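Local coordinates for uncharacterized protein (Chaetomium thermophilum, PDB 3LPZ), which is an alpha-solenoid of the GET4 family that probably acts in tail-anchored protein biogenesis, with Get5 as a likely partner, at residues Val61-Leu66 and Leu101-Leu106; Leu77-Val82 and Lys115-Glu120; Tyr197-Asn202 and Glu286-Met291; Leu253-Gly258 and Met291-Gln296. One frame throughout, in Å; residues are numbered along the deposited sequence. Where two conformers were deposited one is given.

Contact 1 of 4, residues Val61-Leu66 and Leu101-Leu106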
loop_
_atom_site.group_PDB
_atom_site.type_symbol
_atom_site.label_atom_id
_atom_site.label_comp_id
_atom_site.label_asym_id
_atom_site.label_seq_id
_atom_site.Cartn_x
_atom_site.Cartn_y
_atom_site.Cartn_z
ATOM N N VAL A 61 14.102 -23.627 -9.551
ATOM C CA VAL A 61 15.474 -23.571 -9.050
ATOM C C VAL A 61 15.701 -22.354 -8.131
ATOM O O VAL A 61 16.445 -22.440 -7.138
ATOM C CB VAL A 61 16.532 -23.609 -10.195
ATOM C CG1 VAL A 61 17.967 -23.393 -9.636
ATOM C CG2 VAL A 61 16.443 -24.947 -11.021
ATOM N N SER A 62 15.073 -21.227 -8.468
ATOM C CA SER A 62 15.097 -20.058 -7.596
ATOM C C SER A 62 14.582 -20.413 -6.202
ATOM O O SER A 62 15.221 -20.080 -5.191
ATOM C CB SER A 62 14.229 -18.916 -8.140
ATOM O OG SER A 62 14.133 -17.919 -7.128
ATOM N N GLN A 63 13.426 -21.069 -6.155
ATOM C CA GLN A 63 12.840 -21.465 -4.876
ATOM C C GLN A 63 13.747 -22.451 -4.117
ATOM O O GLN A 63 13.927 -22.324 -2.879
ATOM C CB GLN A 63 11.414 -21.997 -5.053
ATOM C CG GLN A 63 10.491 -20.905 -5.621
ATOM C CD GLN A 63 9.093 -21.375 -5.925
ATOM O OE1 GLN A 63 8.732 -22.489 -5.587
ATOM N NE2 GLN A 63 8.288 -20.516 -6.569
ATOM N N THR A 64 14.334 -23.409 -4.836
ATOM C CA THR A 64 15.278 -24.329 -4.171
ATOM C C THR A 64 16.478 -23.611 -3.551
ATOM O O THR A 64 16.907 -23.931 -2.418
ATOM C CB THR A 64 15.772 -25.449 -5.112
ATOM O OG1 THR A 64 14.648 -26.204 -5.566
ATOM C CG2 THR A 64 16.732 -26.392 -4.369
ATOM N N LEU A 65 17.035 -22.650 -4.292
ATOM C CA LEU A 65 18.178 -21.892 -3.789
ATOM C C LEU A 65 17.772 -21.094 -2.563
ATOM O O LEU A 65 18.484 -21.082 -1.562
ATOM C CB LEU A 65 18.717 -20.951 -4.855
ATOM C CG LEU A 65 19.579 -21.621 -5.928
ATOM C CD1 LEU A 65 19.581 -20.817 -7.218
ATOM C CD2 LEU A 65 21.003 -21.840 -5.412
ATOM N N LEU A 66 16.619 -20.431 -2.651
ATOM C CA LEU A 66 16.094 -19.661 -1.513
ATOM C C LEU A 66 15.845 -20.535 -0.276
ATOM O O LEU A 66 16.142 -20.108 0.831
ATOM C CB LEU A 66 14.827 -18.851 -1.891
ATOM C CG LEU A 66 15.058 -17.744 -2.932
ATOM C CD1 LEU A 66 13.718 -17.195 -3.522
ATOM C CD2 LEU A 66 15.881 -16.607 -2.323
ATOM N N LEU A 101 4.880 -15.195 -6.002
ATOM C CA LEU A 101 4.606 -15.276 -4.546
ATOM C C LEU A 101 5.359 -16.427 -3.900
ATOM O O LEU A 101 5.807 -16.314 -2.762
ATOM C CB LEU A 101 3.085 -15.401 -4.253
ATOM C CG LEU A 101 2.267 -14.168 -4.636
ATOM C CD1 LEU A 101 0.794 -14.505 -4.538
ATOM C CD2 LEU A 101 2.609 -12.955 -3.716
ATOM N N GLY A 102 5.512 -17.533 -4.626
ATOM C CA GLY A 102 6.298 -18.653 -4.117
ATOM C C GLY A 102 7.750 -18.228 -3.869
ATOM O O GLY A 102 8.361 -18.641 -2.856
ATOM N N CYS A 103 8.322 -17.438 -4.775
ATOM C CA CYS A 103 9.691 -16.907 -4.559
ATOM C C CYS A 103 9.736 -15.900 -3.403
ATOM O O CYS A 103 10.596 -15.994 -2.499
ATOM C CB CYS A 103 10.248 -16.249 -5.833
ATOM S SG CYS A 103 10.510 -17.408 -7.212
ATOM N N LEU A 104 8.801 -14.953 -3.436
ATOM C CA LEU A 104 8.724 -13.861 -2.447
ATOM C C LEU A 104 8.783 -14.355 -1.007
ATOM O O LEU A 104 9.546 -13.822 -0.174
ATOM C CB LEU A 104 7.417 -13.065 -2.632
ATOM C CG LEU A 104 7.231 -11.831 -1.720
ATOM C CD1 LEU A 104 8.345 -10.827 -1.966
ATOM C CD2 LEU A 104 5.835 -11.140 -1.919
ATOM N N ARG A 105 7.960 -15.362 -0.714
ATOM C CA ARG A 105 7.796 -15.838 0.649
ATOM C C ARG A 105 9.023 -16.615 1.132
ATOM O O ARG A 105 9.172 -16.850 2.319
ATOM C CB ARG A 105 6.549 -16.699 0.760
ATOM C CG ARG A 105 5.258 -15.896 0.551
ATOM C CD ARG A 105 4.067 -16.758 0.956
ATOM N NE ARG A 105 2.746 -16.146 0.726
ATOM C CZ ARG A 105 2.150 -15.280 1.547
ATOM N NH1 ARG A 105 2.772 -14.864 2.650
ATOM N NH2 ARG A 105 0.927 -14.813 1.256
ATOM N N LEU A 106 9.911 -17.003 0.216
ATOM C CA LEU A 106 11.124 -17.721 0.623
ATOM C C LEU A 106 12.362 -16.859 0.851
ATOM O O LEU A 106 13.375 -17.362 1.332
ATOM C CB LEU A 106 11.418 -18.879 -0.337
ATOM C CG LEU A 106 10.403 -20.040 -0.360
ATOM C CD1 LEU A 106 10.627 -20.905 -1.618
ATOM C CD2 LEU A 106 10.481 -20.908 0.889
HETATM O O HOH W 1 16.342 -17.374 1.572
#
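The flat carboxamide of Q63 rests on another flat group, the peptide linking G102 to C103: NE2 of Q63 stands over the face of that peptide, 3.6 Å from G102 C. No hydrogen bond forms there; the contact is van der Waals. The close approach suits a glycine at 102, as a CB there would run into Q63 NE2. The lower part of the same side chain serves two other neighbours. CG of Q63 lies 3.8 Å from C103 SG, while CB of Q63 meets L106 CD1 at 3.7 Å, the side chains of Q63 and L106 crossing at about a right angle. C103 SG is also 3.7 Å from S62 OG, whose hydrogen bond goes to the carbonyl of G74. One turn further on, L66 sets its CB 3.7 Å from L106 CB. L66 CG is anti to the carbonyl carbon (chi1 -65°), and chi2 of 166° brings L66 CD1 3.5 Å from C103 O, a carbonyl already engaged by L106 N. A water donates to both L66 O and L106 O, linking the two backbones beside the L66-L106 pair. In this alpha-solenoid, helix 51-67 meets the end of helix 94-104 and the residues that follow it, with helix 11-25 beyond V61 and L65, helix 71-88 beside S62, helix 112-128 against C103 and L104, and helix 136-148 against L101 and R105.

Contact 2 of 4, residues Leu77-Val82 and Lys115-Glu120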
loop_
_atom_site.group_PDB
_atom_site.type_symbol
_atom_site.label_atom_id
_atom_site.label_comp_id
_atom_site.label_asym_id
_atom_site.label_seq_id
_atom_site.Cartn_x
_atom_site.Cartn_y
_atom_site.Cartn_z
ATOM N N LEU A 77 18.057 -15.308 -9.492
ATOM C CA LEU A 77 17.201 -16.113 -10.381
ATOM C C LEU A 77 15.738 -15.660 -10.356
ATOM O O LEU A 77 15.053 -15.710 -11.387
ATOM C CB LEU A 77 17.292 -17.606 -10.047
ATOM C CG LEU A 77 18.119 -18.459 -10.995
ATOM C CD1 LEU A 77 19.371 -17.755 -11.505
ATOM C CD2 LEU A 77 18.408 -19.794 -10.418
ATOM N N ALA A 78 15.267 -15.241 -9.178
ATOM C CA ALA A 78 13.889 -14.739 -9.055
ATOM C C ALA A 78 13.723 -13.452 -9.865
ATOM O O ALA A 78 12.696 -13.245 -10.500
ATOM C CB ALA A 78 13.500 -14.518 -7.567
ATOM N N VAL A 79 14.730 -12.582 -9.839
ATOM C CA VAL A 79 14.708 -11.362 -10.684
ATOM C C VAL A 79 14.721 -11.732 -12.174
ATOM O O VAL A 79 13.990 -11.121 -12.991
ATOM C CB VAL A 79 15.887 -10.376 -10.306
ATOM C CG1 VAL A 79 15.997 -9.191 -11.282
ATOM C CG2 VAL A 79 15.688 -9.849 -8.864
ATOM N N LEU A 80 15.524 -12.741 -12.539
ATOM C CA LEU A 80 15.593 -13.203 -13.934
ATOM C C LEU A 80 14.226 -13.749 -14.375
ATOM O O LEU A 80 13.825 -13.604 -15.517
ATOM C CB LEU A 80 16.676 -14.284 -14.077
ATOM C CG LEU A 80 17.043 -14.762 -15.484
ATOM C CD1 LEU A 80 17.358 -13.574 -16.400
ATOM C CD2 LEU A 80 18.219 -15.771 -15.440
ATOM N N LEU A 81 13.512 -14.371 -13.441
ATOM C CA LEU A 81 12.206 -14.919 -13.714
ATOM C C LEU A 81 11.249 -13.796 -14.135
ATOM O O LEU A 81 10.483 -13.953 -15.090
ATOM C CB LEU A 81 11.663 -15.655 -12.475
ATOM C CG LEU A 81 10.185 -16.111 -12.521
ATOM C CD1 LEU A 81 9.968 -17.123 -13.678
ATOM C CD2 LEU A 81 9.714 -16.676 -11.155
ATOM N N VAL A 82 11.270 -12.683 -13.400
ATOM C CA VAL A 82 10.435 -11.530 -13.756
ATOM C C VAL A 82 10.857 -11.024 -15.127
ATOM O O VAL A 82 10.000 -10.718 -15.952
ATOM C CB VAL A 82 10.557 -10.347 -12.751
ATOM C CG1 VAL A 82 9.709 -9.146 -13.232
ATOM C CG2 VAL A 82 10.111 -10.778 -11.353
ATOM N N LYS A 115 14.520 -6.560 -2.138
ATOM C CA LYS A 115 14.101 -5.194 -2.495
ATOM C C LYS A 115 14.001 -5.017 -4.014
ATOM O O LYS A 115 13.015 -4.477 -4.522
ATOM C CB LYS A 115 15.101 -4.147 -1.962
ATOM C CG LYS A 115 15.266 -4.096 -0.445
ATOM C CD LYS A 115 16.375 -3.087 -0.054
ATOM C CE LYS A 115 16.315 -2.693 1.429
ATOM N NZ LYS A 115 16.196 -3.884 2.325
ATOM N N ARG A 116 15.039 -5.447 -4.715
ATOM C CA ARG A 116 15.051 -5.432 -6.185
ATOM C C ARG A 116 13.947 -6.342 -6.733
ATOM O O ARG A 116 13.225 -5.955 -7.642
ATOM C CB ARG A 116 16.418 -5.870 -6.728
ATOM C CG ARG A 116 16.610 -5.714 -8.260
ATOM C CD ARG A 116 17.969 -6.290 -8.677
ATOM N NE ARG A 116 18.210 -6.288 -10.123
ATOM C CZ ARG A 116 17.488 -5.605 -11.006
ATOM N NH1 ARG A 116 16.480 -4.857 -10.587
ATOM N NH2 ARG A 116 17.776 -5.672 -12.300
ATOM N N PHE A 117 13.812 -7.546 -6.180
ATOM C CA PHE A 117 12.783 -8.478 -6.653
ATOM C C PHE A 117 11.392 -7.837 -6.534
ATOM O O PHE A 117 10.600 -7.888 -7.486
ATOM C CB PHE A 117 12.829 -9.803 -5.897
ATOM C CG PHE A 117 11.738 -10.747 -6.283
ATOM C CD1 PHE A 117 11.730 -11.358 -7.546
ATOM C CD2 PHE A 117 10.675 -11.001 -5.404
ATOM C CE1 PHE A 117 10.691 -12.250 -7.922
ATOM C CE2 PHE A 117 9.634 -11.884 -5.781
ATOM C CZ PHE A 117 9.656 -12.511 -7.046
ATOM N N VAL A 118 11.105 -7.221 -5.384
ATOM C CA VAL A 118 9.782 -6.636 -5.147
ATOM C C VAL A 118 9.526 -5.509 -6.132
ATOM O O VAL A 118 8.449 -5.436 -6.736
ATOM C CB VAL A 118 9.574 -6.167 -3.664
ATOM C CG1 VAL A 118 8.375 -5.172 -3.535
ATOM C CG2 VAL A 118 9.373 -7.415 -2.741
ATOM N N LYS A 119 10.519 -4.637 -6.301
ATOM C CA LYS A 119 10.428 -3.572 -7.282
ATOM C C LYS A 119 10.154 -4.097 -8.702
ATOM O O LYS A 119 9.255 -3.586 -9.389
ATOM C CB LYS A 119 11.715 -2.748 -7.262
ATOM C CG LYS A 119 11.609 -1.387 -7.880
ATOM C CD LYS A 119 11.993 -1.372 -9.361
ATOM C CE LYS A 119 12.118 0.078 -9.866
ATOM N NZ LYS A 119 11.481 0.242 -11.219
ATOM N N GLU A 120 10.915 -5.104 -9.133
ATOM C CA GLU A 120 10.763 -5.628 -10.494
ATOM C C GLU A 120 9.396 -6.268 -10.703
ATOM O O GLU A 120 8.746 -6.019 -11.728
ATOM C CB GLU A 120 11.885 -6.619 -10.853
ATOM C CG GLU A 120 13.299 -5.965 -10.885
ATOM C CD GLU A 120 13.477 -4.906 -11.990
ATOM O OE1 GLU A 120 12.746 -4.903 -13.007
ATOM O OE2 GLU A 120 14.365 -4.059 -11.835
#
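V79 and F117 mark a side-by-side packing of helix 71-88 on helix 112-128, largely buried, in which the axes of segments 77-82 and 115-120 run nearly parallel (11°), 9.3 Å apart at closest approach. F117 reaches across: its CG is anti to the backbone N (chi1 176°), and CE1 of the ring comes 3.4 Å from A78 O, which lies at the ring edge near its plane. A78 CB touches CD1 of F117 at 3.6 Å, and V82 CG2 approaches CE1 from an oblique direction. Such parallel pairing of helices separated by an intervening one, here helix 94-104, is how an alpha-solenoid builds up its layers; L100 of that helix touches both V82 and F117. V79 CG2 lies 3.9 Å from F117 CA and 4.1 Å from F117 CB. In the modelled conformer of R116, one of two, V79 CG1 sits 3.7 Å above one guanidinium face, toward its rim. An alanine in place of V79 would probably leave a gap beside F117 CA and CB. R116 NH1 forms a salt bridge with E120 OE2 at 2.6 Å, from the anti side, tilted 29° out of the carboxylate plane. E120 OE1 pairs in turn with R86, while V82 CG1 packs on E120 O.

Contact 3 of 4, residues Tyr197-Asn202 and Glu286-Met291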
loop_
_atom_site.group_PDB
_atom_site.type_symbol
_atom_site.label_atom_id
_atom_site.label_comp_id
_atom_site.label_asym_id
_atom_site.label_seq_id
_atom_site.Cartn_x
_atom_site.Cartn_y
_atom_site.Cartn_z
ATOM N N TYR A 197 -7.286 5.620 1.677
ATOM C CA TYR A 197 -8.284 4.943 0.840
ATOM C C TYR A 197 -9.233 5.911 0.153
ATOM O O TYR A 197 -9.553 5.697 -1.023
ATOM C CB TYR A 197 -9.081 3.879 1.610
ATOM C CG TYR A 197 -8.275 2.620 1.835
ATOM C CD1 TYR A 197 -7.751 1.897 0.750
ATOM C CD2 TYR A 197 -8.060 2.134 3.126
ATOM C CE1 TYR A 197 -7.017 0.699 0.961
ATOM C CE2 TYR A 197 -7.346 0.933 3.348
ATOM C CZ TYR A 197 -6.814 0.245 2.255
ATOM O OH TYR A 197 -6.088 -0.898 2.477
ATOM N N LEU A 198 -9.667 6.961 0.868
ATOM C CA LEU A 198 -10.465 8.017 0.241
ATOM C C LEU A 198 -9.683 8.678 -0.906
ATOM O O LEU A 198 -10.239 8.919 -1.970
ATOM C CB LEU A 198 -10.908 9.082 1.260
ATOM C CG LEU A 198 -11.952 8.650 2.288
ATOM C CD1 LEU A 198 -12.292 9.833 3.230
ATOM C CD2 LEU A 198 -13.202 8.059 1.607
ATOM N N LEU A 199 -8.393 8.944 -0.687
ATOM C CA LEU A 199 -7.544 9.559 -1.721
ATOM C C LEU A 199 -7.372 8.732 -3.007
ATOM O O LEU A 199 -7.121 9.299 -4.063
ATOM C CB LEU A 199 -6.165 9.919 -1.153
ATOM C CG LEU A 199 -6.154 11.037 -0.096
ATOM C CD1 LEU A 199 -4.706 11.215 0.465
ATOM C CD2 LEU A 199 -6.675 12.345 -0.660
ATOM N N VAL A 200 -7.474 7.411 -2.927
ATOM C CA VAL A 200 -7.419 6.566 -4.141
ATOM C C VAL A 200 -8.835 6.133 -4.534
ATOM O O VAL A 200 -9.022 5.111 -5.199
ATOM C CB VAL A 200 -6.459 5.342 -3.980
ATOM C CG1 VAL A 200 -5.026 5.844 -3.803
ATOM C CG2 VAL A 200 -6.875 4.440 -2.787
ATOM N N ALA A 201 -9.822 6.901 -4.065
ATOM C CA ALA A 201 -11.221 6.765 -4.493
ATOM C C ALA A 201 -11.785 5.390 -4.159
ATOM O O ALA A 201 -12.538 4.806 -4.948
ATOM C CB ALA A 201 -11.339 7.071 -6.013
ATOM N N ASN A 202 -11.421 4.864 -2.986
ATOM C CA ASN A 202 -11.904 3.584 -2.547
ATOM C C ASN A 202 -12.657 3.764 -1.217
ATOM O O ASN A 202 -12.115 3.535 -0.151
ATOM C CB ASN A 202 -10.730 2.615 -2.376
ATOM C CG ASN A 202 -11.189 1.157 -2.278
ATOM O OD1 ASN A 202 -12.356 0.889 -2.017
ATOM N ND2 ASN A 202 -10.256 0.215 -2.467
ATOM N N GLU A 286 -7.821 18.780 1.393
ATOM C CA GLU A 286 -8.003 19.540 0.139
ATOM C C GLU A 286 -8.359 18.632 -1.025
ATOM O O GLU A 286 -9.270 18.929 -1.794
ATOM C CB GLU A 286 -6.726 20.276 -0.216
ATOM C CG GLU A 286 -6.563 21.580 0.513
ATOM C CD GLU A 286 -5.272 22.264 0.146
ATOM O OE1 GLU A 286 -4.870 22.213 -1.045
ATOM O OE2 GLU A 286 -4.656 22.839 1.055
ATOM N N LEU A 287 -7.631 17.529 -1.155
ATOM C CA LEU A 287 -7.894 16.572 -2.243
ATOM C C LEU A 287 -9.252 15.897 -2.080
ATOM O O LEU A 287 -9.986 15.721 -3.057
ATOM C CB LEU A 287 -6.777 15.531 -2.369
ATOM C CG LEU A 287 -5.570 15.984 -3.189
ATOM C CD1 LEU A 287 -4.451 14.976 -3.071
ATOM C CD2 LEU A 287 -5.923 16.194 -4.670
ATOM N N ILE A 288 -9.582 15.552 -0.839
ATOM C CA ILE A 288 -10.888 14.994 -0.508
ATOM C C ILE A 288 -12.046 15.971 -0.794
ATOM O O ILE A 288 -13.048 15.574 -1.373
ATOM C CB ILE A 288 -10.900 14.489 0.976
ATOM C CG1 ILE A 288 -10.079 13.182 1.084
ATOM C CG2 ILE A 288 -12.355 14.310 1.501
ATOM C CD1 ILE A 288 -9.735 12.758 2.509
ATOM N N ALA A 289 -11.906 17.238 -0.382
ATOM C CA ALA A 289 -12.892 18.284 -0.726
ATOM C C ALA A 289 -13.093 18.433 -2.240
ATOM O O ALA A 289 -14.221 18.632 -2.703
ATOM C CB ALA A 289 -12.505 19.666 -0.123
ATOM N N GLU A 290 -12.005 18.365 -2.998
ATOM C CA GLU A 290 -12.118 18.347 -4.457
ATOM C C GLU A 290 -12.792 17.083 -5.000
ATOM O O GLU A 290 -13.739 17.184 -5.783
ATOM C CB GLU A 290 -10.759 18.577 -5.102
ATOM C CG GLU A 290 -10.791 18.818 -6.620
ATOM C CD GLU A 290 -9.389 19.047 -7.174
ATOM O OE1 GLU A 290 -8.677 18.064 -7.478
ATOM O OE2 GLU A 290 -8.982 20.217 -7.284
ATOM N N MET A 291 -12.336 15.911 -4.559
ATOM C CA MET A 291 -12.820 14.627 -5.082
ATOM C C MET A 291 -14.296 14.349 -4.796
ATOM O O MET A 291 -15.026 13.865 -5.660
ATOM C CB MET A 291 -11.986 13.476 -4.530
ATOM C CG MET A 291 -10.556 13.479 -4.981
ATOM S SD MET A 291 -9.593 12.221 -4.145
ATOM C CE MET A 291 -10.055 10.759 -5.088
#
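L199 lays its CD2 over the near side of helix 282-293, 3.6 Å from L287 CB and 3.9 Å from I288 CG1, crossing both side chains at about a right angle. The backbone on which it sits is a Schellman motif that closes helix 186-199: A201, with positive phi, is the C-prime residue, N202 N binds Y197 O and A201 N binds L198 O. This arrangement illustrates how an alpha-solenoid can set the end of one helix against the flank of a helix far along the chain. L198 and I288 make the buried half of the contact. CD1 of L198 meets CD1 of I288 at 4.0 Å, and I288 CD1 also lies near L198 CB. An alanine at I288 would probably open a gap between the two helices, leaving L199 CD2 and the L198 side chain without the CG1 and CD1 atoms that fill the space now. V203 and A206 of helix 203-220 also touch L198. The more exposed half belongs to M291, modelled in two conformers, of which the one described has its chain bent at the thioether (chi3 80°). That bend sets CE beside the end of helix 186-199, 4.0 Å from A201 CB. Two carbonyls of the same helix end lie close by: M291 CE is 3.6 Å from L198 O, an acceptor that already takes the amide of A201 and the hydroxyl of Y292, and 3.4 Å from L199 O.

Contact 4 of 4, residues Leu253-Gly258 and Met291-Gln296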
loop_
_atom_site.group_PDB
_atom_site.type_symbol
_atom_site.label_atom_id
_atom_site.label_comp_id
_atom_site.label_asym_id
_atom_site.label_seq_id
_atom_site.Cartn_x
_atom_site.Cartn_y
_atom_site.Cartn_z
ATOM N N LEU A 253 -19.449 9.709 6.614
ATOM C CA LEU A 253 -20.879 9.859 6.300
ATOM C C LEU A 253 -21.097 10.857 5.184
ATOM O O LEU A 253 -21.788 10.555 4.236
ATOM C CB LEU A 253 -21.691 10.310 7.508
ATOM C CG LEU A 253 -22.399 9.273 8.365
ATOM C CD1 LEU A 253 -23.400 10.009 9.287
ATOM C CD2 LEU A 253 -23.106 8.204 7.501
ATOM N N SER A 254 -20.482 12.030 5.287
ATOM C CA SER A 254 -20.698 13.125 4.333
ATOM C C SER A 254 -20.288 12.767 2.914
ATOM O O SER A 254 -20.881 13.234 1.959
ATOM C CB SER A 254 -19.945 14.385 4.770
ATOM O OG SER A 254 -20.408 14.836 6.024
ATOM N N VAL A 255 -19.237 11.961 2.800
ATOM C CA VAL A 255 -18.728 11.518 1.507
ATOM C C VAL A 255 -19.820 10.856 0.620
ATOM O O VAL A 255 -19.816 11.039 -0.600
ATOM C CB VAL A 255 -17.459 10.656 1.704
ATOM C CG1 VAL A 255 -17.407 9.471 0.744
ATOM C CG2 VAL A 255 -16.205 11.560 1.651
ATOM N N GLN A 256 -20.742 10.127 1.249
ATOM C CA GLN A 256 -21.896 9.514 0.562
ATOM C C GLN A 256 -22.725 10.505 -0.283
ATOM O O GLN A 256 -22.869 10.325 -1.494
ATOM C CB GLN A 256 -22.760 8.709 1.553
ATOM C CG GLN A 256 -24.240 9.054 1.603
ATOM C CD GLN A 256 -24.576 9.957 2.777
ATOM O OE1 GLN A 256 -25.000 11.100 2.601
ATOM N NE2 GLN A 256 -24.372 9.448 3.989
ATOM N N LYS A 257 -23.273 11.549 0.336
ATOM C CA LYS A 257 -23.953 12.584 -0.451
ATOM C C LYS A 257 -23.137 13.851 -0.331
ATOM O O LYS A 257 -23.224 14.591 0.668
ATOM C CB LYS A 257 -25.422 12.785 -0.053
ATOM C CG LYS A 257 -26.432 12.131 -1.021
ATOM C CD LYS A 257 -26.686 12.981 -2.290
ATOM C CE LYS A 257 -27.893 13.920 -2.150
ATOM N NZ LYS A 257 -27.694 15.055 -1.184
ATOM N N GLY A 258 -22.326 14.072 -1.360
ATOM C CA GLY A 258 -21.263 15.066 -1.337
ATOM C C GLY A 258 -21.707 16.510 -1.370
ATOM O O GLY A 258 -21.336 17.252 -2.270
ATOM N N MET A 291 -12.336 15.911 -4.559
ATOM C CA MET A 291 -12.820 14.627 -5.082
ATOM C C MET A 291 -14.296 14.349 -4.796
ATOM O O MET A 291 -15.026 13.865 -5.660
ATOM C CB MET A 291 -11.986 13.476 -4.530
ATOM C CG MET A 291 -10.556 13.479 -4.981
ATOM S SD MET A 291 -9.593 12.221 -4.145
ATOM C CE MET A 291 -10.055 10.759 -5.088
ATOM N N TYR A 292 -14.738 14.658 -3.578
ATOM C CA TYR A 292 -16.067 14.235 -3.117
ATOM C C TYR A 292 -17.096 15.346 -3.018
ATOM O O TYR A 292 -18.310 15.089 -2.942
ATOM C CB TYR A 292 -15.947 13.507 -1.760
ATOM C CG TYR A 292 -15.116 12.245 -1.877
ATOM C CD1 TYR A 292 -15.678 11.065 -2.358
ATOM C CD2 TYR A 292 -13.746 12.253 -1.566
ATOM C CE1 TYR A 292 -14.907 9.891 -2.503
ATOM C CE2 TYR A 292 -12.957 11.084 -1.708
ATOM C CZ TYR A 292 -13.545 9.912 -2.189
ATOM O OH TYR A 292 -12.778 8.762 -2.329
ATOM N N PHE A 293 -16.621 16.579 -2.976
ATOM C CA PHE A 293 -17.512 17.692 -2.694
ATOM C C PHE A 293 -17.450 18.776 -3.755
ATOM O O PHE A 293 -18.162 19.782 -3.655
ATOM C CB PHE A 293 -17.238 18.259 -1.299
ATOM C CG PHE A 293 -17.399 17.240 -0.206
ATOM C CD1 PHE A 293 -18.668 16.856 0.224
ATOM C CD2 PHE A 293 -16.277 16.643 0.371
ATOM C CE1 PHE A 293 -18.813 15.898 1.230
ATOM C CE2 PHE A 293 -16.408 15.676 1.374
ATOM C CZ PHE A 293 -17.664 15.299 1.803
ATOM N N GLY A 294 -16.615 18.564 -4.770
ATOM C CA GLY A 294 -16.474 19.527 -5.864
ATOM C C GLY A 294 -15.882 20.869 -5.437
ATOM O O GLY A 294 -16.024 21.854 -6.149
ATOM N N ILE A 295 -15.228 20.923 -4.276
ATOM C CA ILE A 295 -14.561 22.153 -3.809
ATOM C C ILE A 295 -13.142 22.229 -4.381
ATOM O O ILE A 295 -12.271 21.426 -4.018
ATOM C CB ILE A 295 -14.544 22.241 -2.273
ATOM C CG1 ILE A 295 -15.967 22.189 -1.723
ATOM C CG2 ILE A 295 -13.827 23.498 -1.800
ATOM C CD1 ILE A 295 -16.062 21.808 -0.232
ATOM N N GLN A 296 -12.916 23.193 -5.275
ATOM C CA GLN A 296 -11.627 23.331 -5.972
ATOM C C GLN A 296 -10.512 23.642 -4.981
ATOM O O GLN A 296 -10.720 24.402 -4.027
ATOM C CB GLN A 296 -11.686 24.423 -7.060
ATOM C CG GLN A 296 -12.852 24.286 -8.075
ATOM C CD GLN A 296 -12.654 23.197 -9.156
ATOM O OE1 GLN A 296 -13.061 23.384 -10.310
ATOM N NE2 GLN A 296 -12.062 22.060 -8.783
HETATM O O HOH W 2 -19.115 12.655 -3.019
#
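G258 and F293 bring their CA atoms to 4.8 Å where two helix ends meet: just past the last turn of helix 243-256, and at the close of helix 282-293, after which G294 takes a positive phi of 65°. G258 CA points a C-H at Y292 O, 3.4 Å away, an approach that a side chain at G258 would block, since a CB would collide with that carbonyl. The two rings share V255 CG2, which sits over one face of the Y292 ring in a CH-pi contact, 4.2 Å from the centroid and 26° off the normal, and lies 4.0 Å from F293 CZ. V255 CG1 meets Y292 CD1 at 3.9 Å. F293 also lies obliquely against the backbone, its CD1 3.4 Å from G258 C and its CE1 3.5 Å from S254 O, and touches S254 CB. The ring of F263, on helix 260-269, meets F293 with planes about 35° apart, and V203 of helix 203-220 touches both V255 and Y292. A water in plane at the Y292 ring edge donates to V255 O and Y292 O. The direct contact is mainly apolar, with the C-H...O approach and bridging water as its polar part, so it probably depends more on shape than on direct hydrogen bonds.

Overall arrangement
The four contacts form two touching pairs, one on each side of the chain's centre. Contacts 1 and 2 lie 11 Å apart between centres and alternate along the chain, so that helices 51-67, 71-88, 94-104 and 112-128 interlock: A78 CB packs on S62 OG, and V118 CG2 on L104 CD1. Contacts 3 and 4, with centres 9 Å apart, share M291 and helix 282-293, and the 2.6 Å approach of Y292 OH to L198 O, a probable hydrogen bond, joins them. The pairs do not touch: contacts 1 and 4 have centres 46 Å apart, and even contacts 2 and 3 are about 16 Å apart at their nearest atoms, consistent with an elongated solenoid.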